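Local coordinates for protein 3-dehydroshikimate dehydratase (Pseudomonas putida, PDB 5HMQ) that catalyses the metal-dependent conversion of 3-dehydroshikimate to protocatechuate and water, joining a TIM-barrel dehydratase domain to a hydroxyphenylpyruvate dioxygenase-like domain, at residues H445-L450 and G520-A525; S515-G520 and E595-F600; Q113-D118 and W151-Q156. One frame throughout, in Å; residues are numbered along the deposited sequence.

Contact 1: H445-L450 and G520-A525. With MG (magnesium ion), chain L.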
loop_
_atom_site.group_PDB
_atom_site.type_symbol
_atom_site.label_atom_id
_atom_site.label_comp_id
_atom_site.label_asym_id
_atom_site.label_seq_id
_atom_site.Cartn_x
_atom_site.Cartn_y
_atom_site.Cartn_z
ATOM N N HIS C 445 15.948 21.526 -9.001
ATOM C CA HIS C 445 14.820 20.690 -8.620
ATOM C C HIS C 445 15.345 19.411 -7.993
ATOM O O HIS C 445 16.512 19.043 -8.161
ATOM C CB HIS C 445 13.904 20.379 -9.812
ATOM C CG HIS C 445 14.570 19.623 -10.920
ATOM N ND1 HIS C 445 15.089 20.242 -12.036
ATOM C CD2 HIS C 445 14.782 18.297 -11.093
ATOM C CE1 HIS C 445 15.598 19.331 -12.846
ATOM N NE2 HIS C 445 15.426 18.143 -12.296
HETATM N N MSE C 446 14.465 18.743 -7.258
HETATM C CA MSE C 446 14.808 17.491 -6.608
HETATM C C MSE C 446 13.626 16.536 -6.680
HETATM O O MSE C 446 12.522 16.857 -6.232
HETATM C CB MSE C 446 15.226 17.732 -5.159
HETATM C CG MSE C 446 15.739 16.490 -4.458
HETATM SE SE MSE C 446 16.558 16.875 -2.730
HETATM C CE MSE C 446 15.009 17.653 -1.824
ATOM N N ALA C 447 13.862 15.365 -7.262
ATOM C CA ALA C 447 12.815 14.383 -7.499
ATOM C C ALA C 447 12.774 13.358 -6.376
ATOM O O ALA C 447 13.816 12.955 -5.849
ATOM C CB ALA C 447 13.021 13.674 -8.839
ATOM N N LEU C 448 11.564 12.944 -6.011
ATOM C CA LEU C 448 11.365 11.883 -5.037
ATOM C C LEU C 448 10.771 10.660 -5.723
ATOM O O LEU C 448 9.928 10.786 -6.617
ATOM C CB LEU C 448 10.438 12.340 -3.907
ATOM C CG LEU C 448 10.779 13.629 -3.164
ATOM C CD1 LEU C 448 9.776 13.860 -2.028
ATOM C CD2 LEU C 448 12.229 13.647 -2.668
ATOM N N ALA C 449 11.217 9.482 -5.304
ATOM C CA ALA C 449 10.603 8.223 -5.701
ATOM C C ALA C 449 9.780 7.724 -4.524
ATOM O O ALA C 449 10.334 7.440 -3.458
ATOM C CB ALA C 449 11.655 7.197 -6.119
ATOM N N LEU C 450 8.466 7.635 -4.707
ATOM C CA LEU C 450 7.567 7.320 -3.608
ATOM C C LEU C 450 6.733 6.085 -3.922
ATOM O O LEU C 450 6.479 5.785 -5.093
ATOM C CB LEU C 450 6.628 8.498 -3.313
ATOM C CG LEU C 450 7.283 9.818 -2.899
ATOM C CD1 LEU C 450 6.252 10.937 -2.840
ATOM C CD2 LEU C 450 7.991 9.669 -1.563
ATOM N N GLY C 520 12.822 7.270 -1.572
ATOM C CA GLY C 520 13.745 8.302 -1.165
ATOM C C GLY C 520 14.037 9.230 -2.321
ATOM O O GLY C 520 13.233 9.371 -3.240
ATOM N N VAL C 521 15.191 9.896 -2.251
ATOM C CA VAL C 521 15.570 10.843 -3.291
ATOM C C VAL C 521 15.777 10.117 -4.609
ATOM O O VAL C 521 16.531 9.141 -4.696
ATOM C CB VAL C 521 16.833 11.611 -2.881
ATOM C CG1 VAL C 521 17.461 12.288 -4.097
ATOM C CG2 VAL C 521 16.488 12.646 -1.843
ATOM N N HIS C 522 15.089 10.591 -5.648
ATOM C CA HIS C 522 15.288 10.042 -6.980
ATOM C C HIS C 522 16.531 10.645 -7.623
ATOM O O HIS C 522 17.426 9.915 -8.062
ATOM C CB HIS C 522 14.047 10.287 -7.840
ATOM C CG HIS C 522 14.095 9.617 -9.178
ATOM N ND1 HIS C 522 14.381 10.297 -10.342
ATOM C CD2 HIS C 522 13.894 8.327 -9.535
ATOM C CE1 HIS C 522 14.351 9.455 -11.360
ATOM N NE2 HIS C 522 14.059 8.253 -10.897
ATOM N N HIS C 523 16.608 11.976 -7.675
ATOM C CA HIS C 523 17.809 12.652 -8.143
ATOM C C HIS C 523 17.772 14.109 -7.709
ATOM O O HIS C 523 16.714 14.659 -7.393
ATOM C CB HIS C 523 17.967 12.550 -9.667
ATOM C CG HIS C 523 16.991 13.379 -10.443
ATOM N ND1 HIS C 523 15.766 12.899 -10.854
ATOM C CD2 HIS C 523 17.072 14.649 -10.910
ATOM C CE1 HIS C 523 15.129 13.841 -11.527
ATOM N NE2 HIS C 523 15.901 14.912 -11.575
ATOM N N ILE C 524 18.952 14.723 -7.698
ATOM C CA ILE C 524 19.128 16.127 -7.347
ATOM C C ILE C 524 19.757 16.828 -8.542
ATOM O O ILE C 524 20.748 16.343 -9.101
ATOM C CB ILE C 524 19.996 16.295 -6.086
ATOM C CG1 ILE C 524 19.400 15.499 -4.923
ATOM C CG2 ILE C 524 20.128 17.764 -5.717
ATOM C CD1 ILE C 524 20.416 15.086 -3.884
ATOM N N ALA C 525 19.183 17.960 -8.935
ATOM C CA ALA C 525 19.586 18.663 -10.144
ATOM C C ALA C 525 20.171 20.023 -9.790
ATOM O O ALA C 525 19.527 20.822 -9.101
ATOM C CB ALA C 525 18.403 18.831 -11.098
HETATM MG MG MG L . 15.511 16.297 -13.467
HETATM O O HOH W 1 13.160 16.020 -13.314
HETATM O O HOH W 2 15.383 17.426 -15.199
HETATM O O HOH W 3 15.405 14.626 -14.685
#
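H445 and H523 project from neighbouring antiparallel strands onto the same side of the sheet and meet rim to rim. Their ring planes stand at 87° to each other. Both present NE2 to one magnesium ion, H445 NE2 at 2.2 Å from MG and H523 NE2 at 2.4 Å. The two nitrogens are brought together by the metal and do not bond to each other. In both residues CG is tucked over the backbone, flanked by both N and C (chi1 61° for H445 and 72° for H523), so the two imidazoles leave their strands in the same way. E601 OE1 and three waters complete the six ligands.

A second shell fixes the rings. A525 CB lies over one face of the H445 imidazole, 3.4 Å from its centroid, a CH-pi contact offset toward the rim. Y612 meets the H445 ring edge-to-face, and F599 stacks on that of H523. H523 ND1 donates to H522 ND1 at 3.0 Å, almost straight and in the plane of both rings. This bond, with the metal, holds the rotation of H523 and leaves NE2 to the metal.

H522 can reach H523 because of a classic beta bulge, where H522 and H523 both lie opposite A447. H522 N gives A447 O a bond of 2.7 Å from above the carbonyl plane, and H523 N adds a weak one. Beyond the bulge, A449 and G520 form a regular hydrogen-bonded pair. On the sheet face away from the metal, CG of selenomethionine M446 packs on I524 CG1 at 3.8 Å.

Two histidines on adjacent strands and a glutamate on a third form the metal triad typical of the vicinal oxygen chelate fold and of hydroxyphenylpyruvate dioxygenases.

Contact 2: S515-G520 and E595-F600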
loop_
_atom_site.group_PDB
_atom_site.type_symbol
_atom_site.label_atom_id
_atom_site.label_comp_id
_atom_site.label_asym_id
_atom_site.label_seq_id
_atom_site.Cartn_x
_atom_site.Cartn_y
_atom_site.Cartn_z
ATOM N N SER C 515 19.191 -6.349 -6.225
ATOM C CA SER C 515 19.389 -4.898 -6.171
ATOM C C SER C 515 18.040 -4.190 -5.983
ATOM O O SER C 515 17.497 -3.638 -6.940
ATOM C CB SER C 515 20.022 -4.514 -7.480
ATOM O OG SER C 515 19.721 -3.213 -7.760
ATOM N N TYR C 516 17.532 -4.131 -4.748
ATOM C CA TYR C 516 16.333 -3.347 -4.487
ATOM C C TYR C 516 16.579 -2.380 -3.343
ATOM O O TYR C 516 16.814 -2.801 -2.200
ATOM C CB TYR C 516 15.131 -4.245 -4.202
ATOM C CG TYR C 516 13.939 -3.442 -3.730
ATOM C CD1 TYR C 516 13.141 -2.767 -4.650
ATOM C CD2 TYR C 516 13.595 -3.364 -2.394
ATOM C CE1 TYR C 516 12.057 -2.032 -4.253
ATOM C CE2 TYR C 516 12.505 -2.629 -1.974
ATOM C CZ TYR C 516 11.732 -1.962 -2.910
ATOM O OH TYR C 516 10.646 -1.238 -2.458
ATOM N N ARG C 517 16.496 -1.096 -3.660
ATOM C CA ARG C 517 16.471 -0.031 -2.679
ATOM C C ARG C 517 15.110 0.645 -2.733
ATOM O O ARG C 517 14.556 0.848 -3.813
ATOM C CB ARG C 517 17.598 0.987 -2.920
ATOM C CG ARG C 517 18.949 0.301 -3.140
ATOM C CD ARG C 517 19.335 -0.582 -1.954
ATOM N NE ARG C 517 20.090 -1.761 -2.376
ATOM C CZ ARG C 517 21.418 -1.838 -2.401
ATOM N NH1 ARG C 517 22.154 -0.803 -2.019
ATOM N NH2 ARG C 517 22.011 -2.954 -2.806
ATOM N N GLY C 518 14.558 0.943 -1.555
ATOM C CA GLY C 518 13.216 1.481 -1.408
ATOM C C GLY C 518 13.013 2.856 -2.000
ATOM O O GLY C 518 13.457 3.158 -3.113
ATOM N N SER C 519 12.302 3.690 -1.260
ATOM C CA SER C 519 11.947 5.026 -1.696
ATOM C C SER C 519 12.948 6.029 -1.134
ATOM O O SER C 519 13.818 5.692 -0.329
ATOM C CB SER C 519 10.521 5.361 -1.254
ATOM O OG SER C 519 9.601 4.422 -1.780
ATOM N N GLY C 520 12.822 7.270 -1.572
ATOM C CA GLY C 520 13.745 8.302 -1.165
ATOM C C GLY C 520 14.037 9.230 -2.321
ATOM O O GLY C 520 13.233 9.371 -3.240
ATOM N N GLU C 595 25.645 4.435 -5.539
ATOM C CA GLU C 595 25.410 3.177 -4.834
ATOM C C GLU C 595 23.942 2.757 -4.903
ATOM O O GLU C 595 23.300 2.468 -3.890
ATOM C CB GLU C 595 25.901 3.271 -3.389
ATOM C CG GLU C 595 27.394 3.540 -3.299
ATOM C CD GLU C 595 27.935 3.421 -1.894
ATOM O OE1 GLU C 595 27.203 2.929 -1.009
ATOM O OE2 GLU C 595 29.095 3.824 -1.675
ATOM N N GLU C 596 23.414 2.744 -6.128
ATOM C CA GLU C 596 22.101 2.186 -6.453
ATOM C C GLU C 596 20.953 2.942 -5.784
ATOM O O GLU C 596 19.895 2.367 -5.519
ATOM C CB GLU C 596 22.033 0.695 -6.104
ATOM C CG GLU C 596 23.203 -0.130 -6.633
ATOM C CD GLU C 596 23.129 -0.395 -8.133
ATOM O OE1 GLU C 596 22.236 0.161 -8.802
ATOM O OE2 GLU C 596 23.969 -1.166 -8.638
ATOM N N ARG C 597 21.136 4.235 -5.519
ATOM C CA ARG C 597 20.051 5.062 -5.004
ATOM C C ARG C 597 19.849 6.285 -5.886
ATOM O O ARG C 597 19.450 6.168 -7.050
ATOM C CB ARG C 597 20.328 5.505 -3.566
ATOM C CG ARG C 597 21.160 4.535 -2.769
ATOM C CD ARG C 597 20.388 3.963 -1.603
ATOM N NE ARG C 597 21.166 2.935 -0.920
ATOM C CZ ARG C 597 20.715 2.201 0.091
ATOM N NH1 ARG C 597 19.483 2.380 0.543
ATOM N NH2 ARG C 597 21.498 1.287 0.648
ATOM N N PHE C 598 20.129 7.460 -5.334
ATOM C CA PHE C 598 19.966 8.705 -6.066
ATOM C C PHE C 598 21.142 8.948 -7.001
ATOM O O PHE C 598 22.268 8.504 -6.755
ATOM C CB PHE C 598 19.831 9.874 -5.090
ATOM C CG PHE C 598 20.862 9.871 -3.992
ATOM C CD1 PHE C 598 22.112 10.437 -4.188
ATOM C CD2 PHE C 598 20.577 9.302 -2.761
ATOM C CE1 PHE C 598 23.059 10.432 -3.178
ATOM C CE2 PHE C 598 21.518 9.293 -1.748
ATOM C CZ PHE C 598 22.760 9.859 -1.957
ATOM N N PHE C 599 20.866 9.659 -8.088
ATOM C CA PHE C 599 21.892 10.157 -8.989
ATOM C C PHE C 599 21.805 11.676 -9.034
ATOM O O PHE C 599 20.919 12.287 -8.435
ATOM C CB PHE C 599 21.751 9.551 -10.396
ATOM C CG PHE C 599 20.413 9.792 -11.042
ATOM C CD1 PHE C 599 19.349 8.934 -10.809
ATOM C CD2 PHE C 599 20.230 10.854 -11.914
ATOM C CE1 PHE C 599 18.120 9.145 -11.410
ATOM C CE2 PHE C 599 19.005 11.068 -12.524
ATOM C CZ PHE C 599 17.950 10.214 -12.270
ATOM N N PHE C 600 22.748 12.290 -9.739
ATOM C CA PHE C 600 22.802 13.739 -9.837
ATOM C C PHE C 600 22.593 14.175 -11.279
ATOM O O PHE C 600 22.780 13.402 -12.223
ATOM C CB PHE C 600 24.132 14.286 -9.308
ATOM C CG PHE C 600 24.333 14.060 -7.838
ATOM C CD1 PHE C 600 24.971 12.922 -7.381
ATOM C CD2 PHE C 600 23.875 14.984 -6.915
ATOM C CE1 PHE C 600 25.156 12.711 -6.027
ATOM C CE2 PHE C 600 24.057 14.777 -5.558
ATOM C CZ PHE C 600 24.697 13.639 -5.116
#
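S515 lies in the loop between helix 505-510 and strand 520-528. Its OG faces the carboxylate of E596, but S515 OG and E596 OE1 stay 4.3 Å apart, too far for a bond, at the solvent-exposed side of the contact. Y516 turns away from 595-600 toward the second subunit. There its ring meets H210 of that subunit edge-to-face and also touches its F211, while Y516 OH bonds to E503 O of its own chain.

R517 carries the contact. Its CG is anti to the carbonyl carbon (chi1 -48°), and the chain bends again at chi2 and chi3. R517 CG rests on the backbone carbonyl of E596, 3.3 Å from E596 O. The next carbon, R517 CD, stands above the centre of the R597 guanidinium, 3.7 Å from R597 CZ. The two arginine side chains cross at about a right angle, with their guanidinium planes 68° apart. E596 CB lies over one face of the R517 guanidinium. At the tips R517 NH1 and R597 NH2 approach to 3.5 Å, two donors with like charges and no bond between them.

Past R517 the chain moves away from 595-600. G518 and S519 carry it to G520, where the strand starts, and S519 OG bonds to S502 OG on the way.

Two like charges lie close here, and E206 of the second subunit probably eases their repulsion. It forms a salt bridge with R597 NH2 and a long, weak ion pair with R517 NH1. R597 NE is buried without a partner in the model. E595 is engaged by R312, and E595 OE1 stays 6.4 Å from R517 NH1. R597, and more weakly R517, thus tie this end of the domain to the second subunit.

Contact 3: Q113-D118 and W151-Q156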
loop_
_atom_site.group_PDB
_atom_site.type_symbol
_atom_site.label_atom_id
_atom_site.label_comp_id
_atom_site.label_asym_id
_atom_site.label_seq_id
_atom_site.Cartn_x
_atom_site.Cartn_y
_atom_site.Cartn_z
ATOM N N GLN C 113 -42.899 13.952 -15.579
ATOM C CA GLN C 113 -43.942 14.077 -14.568
ATOM C C GLN C 113 -44.047 12.827 -13.701
ATOM O O GLN C 113 -44.368 12.924 -12.510
ATOM C CB GLN C 113 -45.287 14.372 -15.234
ATOM C CG GLN C 113 -46.406 14.693 -14.255
ATOM C CD GLN C 113 -46.100 15.906 -13.400
ATOM O OE1 GLN C 113 -45.574 16.906 -13.890
ATOM N NE2 GLN C 113 -46.412 15.818 -12.113
ATOM N N LEU C 114 -43.767 11.649 -14.269
ATOM C CA LEU C 114 -43.799 10.428 -13.469
ATOM C C LEU C 114 -42.666 10.407 -12.450
ATOM O O LEU C 114 -42.857 9.966 -11.310
ATOM C CB LEU C 114 -43.735 9.199 -14.373
ATOM C CG LEU C 114 -43.590 7.863 -13.640
ATOM C CD1 LEU C 114 -44.641 6.868 -14.098
ATOM C CD2 LEU C 114 -42.198 7.297 -13.850
ATOM N N LEU C 115 -41.482 10.885 -12.841
ATOM C CA LEU C 115 -40.381 10.993 -11.889
ATOM C C LEU C 115 -40.720 11.977 -10.778
ATOM O O LEU C 115 -40.397 11.740 -9.609
ATOM C CB LEU C 115 -39.100 11.412 -12.609
ATOM C CG LEU C 115 -38.621 10.518 -13.755
ATOM C CD1 LEU C 115 -37.238 10.949 -14.222
ATOM C CD2 LEU C 115 -38.620 9.052 -13.342
ATOM N N VAL C 116 -41.362 13.094 -11.130
ATOM C CA VAL C 116 -41.813 14.050 -10.121
ATOM C C VAL C 116 -42.760 13.372 -9.139
ATOM O O VAL C 116 -42.629 13.519 -7.918
ATOM C CB VAL C 116 -42.472 15.268 -10.794
ATOM C CG1 VAL C 116 -43.114 16.169 -9.752
ATOM C CG2 VAL C 116 -41.449 16.037 -11.610
ATOM N N ASP C 117 -43.722 12.607 -9.660
ATOM C CA ASP C 117 -44.680 11.930 -8.791
ATOM C C ASP C 117 -43.987 10.913 -7.890
ATOM O O ASP C 117 -44.278 10.836 -6.691
ATOM C CB ASP C 117 -45.764 11.252 -9.631
ATOM C CG ASP C 117 -46.596 12.244 -10.427
ATOM O OD1 ASP C 117 -46.608 13.439 -10.065
ATOM O OD2 ASP C 117 -47.236 11.830 -11.417
ATOM N N ASP C 118 -43.064 10.128 -8.452
ATOM C CA ASP C 118 -42.355 9.124 -7.663
ATOM C C ASP C 118 -41.522 9.772 -6.561
ATOM O O ASP C 118 -41.536 9.323 -5.408
ATOM C CB ASP C 118 -41.471 8.271 -8.574
ATOM C CG ASP C 118 -42.257 7.218 -9.341
ATOM O OD1 ASP C 118 -43.476 7.084 -9.108
ATOM O OD2 ASP C 118 -41.650 6.518 -10.177
ATOM N N TRP C 151 -32.365 19.121 -9.569
ATOM C CA TRP C 151 -33.066 20.286 -9.041
ATOM C C TRP C 151 -34.383 20.515 -9.774
ATOM O O TRP C 151 -35.376 20.924 -9.161
ATOM C CB TRP C 151 -32.176 21.526 -9.131
ATOM C CG TRP C 151 -32.909 22.803 -8.840
ATOM C CD1 TRP C 151 -32.970 23.911 -9.635
ATOM C CD2 TRP C 151 -33.687 23.103 -7.672
ATOM N NE1 TRP C 151 -33.738 24.880 -9.036
ATOM C CE2 TRP C 151 -34.190 24.409 -7.831
ATOM C CE3 TRP C 151 -34.008 22.393 -6.510
ATOM C CZ2 TRP C 151 -34.997 25.020 -6.873
ATOM C CZ3 TRP C 151 -34.808 23.001 -5.559
ATOM C CH2 TRP C 151 -35.293 24.302 -5.746
ATOM N N ASN C 152 -34.414 20.248 -11.082
ATOM C CA ASN C 152 -35.659 20.369 -11.834
ATOM C C ASN C 152 -36.747 19.490 -11.230
ATOM O O ASN C 152 -37.881 19.935 -11.025
ATOM C CB ASN C 152 -35.429 19.990 -13.299
ATOM C CG ASN C 152 -36.660 20.216 -14.164
ATOM O OD1 ASN C 152 -37.660 20.774 -13.711
ATOM N ND2 ASN C 152 -36.608 19.741 -15.401
ATOM N N LEU C 153 -36.415 18.231 -10.931
ATOM C CA LEU C 153 -37.408 17.316 -10.380
ATOM C C LEU C 153 -37.716 17.644 -8.924
ATOM O O LEU C 153 -38.878 17.593 -8.504
ATOM C CB LEU C 153 -36.923 15.873 -10.518
ATOM C CG LEU C 153 -36.674 15.383 -11.946
ATOM C CD1 LEU C 153 -36.087 13.979 -11.949
ATOM C CD2 LEU C 153 -37.957 15.434 -12.761
ATOM N N VAL C 154 -36.690 17.976 -8.136
ATOM C CA VAL C 154 -36.905 18.294 -6.727
ATOM C C VAL C 154 -37.754 19.551 -6.588
ATOM O O VAL C 154 -38.641 19.629 -5.729
ATOM C CB VAL C 154 -35.555 18.429 -5.998
ATOM C CG1 VAL C 154 -35.749 19.000 -4.601
ATOM C CG2 VAL C 154 -34.861 17.077 -5.921
ATOM N N ARG C 155 -37.496 20.553 -7.431
ATOM C CA ARG C 155 -38.275 21.786 -7.382
ATOM C C ARG C 155 -39.741 21.523 -7.704
ATOM O O ARG C 155 -40.639 22.010 -7.008
ATOM C CB ARG C 155 -37.681 22.813 -8.346
ATOM C CG ARG C 155 -38.374 24.158 -8.344
ATOM C CD ARG C 155 -37.774 25.075 -9.398
ATOM N NE ARG C 155 -37.706 24.428 -10.705
ATOM C CZ ARG C 155 -38.748 24.269 -11.515
ATOM N NH1 ARG C 155 -39.945 24.713 -11.154
ATOM N NH2 ARG C 155 -38.595 23.666 -12.688
ATOM N N GLN C 156 -40.004 20.751 -8.762
ATOM C CA GLN C 156 -41.383 20.464 -9.142
ATOM C C GLN C 156 -42.092 19.616 -8.091
ATOM O O GLN C 156 -43.290 19.800 -7.847
ATOM C CB GLN C 156 -41.423 19.765 -10.501
ATOM C CG GLN C 156 -40.922 20.610 -11.657
ATOM C CD GLN C 156 -41.109 19.922 -12.993
ATOM O OE1 GLN C 156 -42.215 19.502 -13.336
ATOM N NE2 GLN C 156 -40.028 19.794 -13.754
HETATM O O HOH W 4 -43.394 17.727 -15.087
#
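L153 reaches from helix 147-157 across to helix 112-128. Its CB leaves the backbone at the point where the helices come closest, opposite V116. CG is anti to the carbonyl carbon (chi1 -61°), which carries the fork toward the other helix. There the two methyls part. L153 CD1 meets L115 at both CD1 and CB, each 4.0 Å away. L153 CD2 presses against V116 CG2 at 3.7 Å, the tightest apolar approach between the segments. The leucine thus sits across two consecutive side chains of the facing helix.

V116 passes the contact on to the next turn. Its CG2 lies between L153 and Q156, with V116 CG2 3.9 Å from Q156 CB. The polar edge closes with water. Water 4 donates to Q113 OE1 at 2.6 Å and to Q156 OE1 at 2.8 Å, bridging two carbonyl oxygens that could not bond directly. Q156 NE2 donates to N152 OD1 one turn back and to E112 OE2 at the start of helix 112-128. Q113 NE2 likewise donates to D117 OD1.

The segment axes cross at -60° with a closest approach of 8.9 Å. These are the helices that follow strands 97-101 and 132-136 of the TIM barrel, neighbours in its outer layer. L119 also touches L153, while V154 and W151 of the second helix pack on V164 of strand 162-167.

How the contacts relate
From the N terminus, contact 3 comes first. It closes a loop of 32 residues that holds strand 132-136, and ties two helices of the dehydratase barrel. The chain completes this barrel before contact 1 opens, so the two are in series, with centres about 55 Å apart. Contacts 1 and 2 cross: 515-520 runs into the second segment of contact 1, sharing G520, and 595-600 comes after both. Their centres lie about 10 Å apart. Contact 1 pairs strands 440-450 and 520-528. Contact 2 joins the loop entering 520-528 to the turn entering 599-606, its neighbour in the same mixed sheet. Both also touch the second subunit, whereas contact 3 does not.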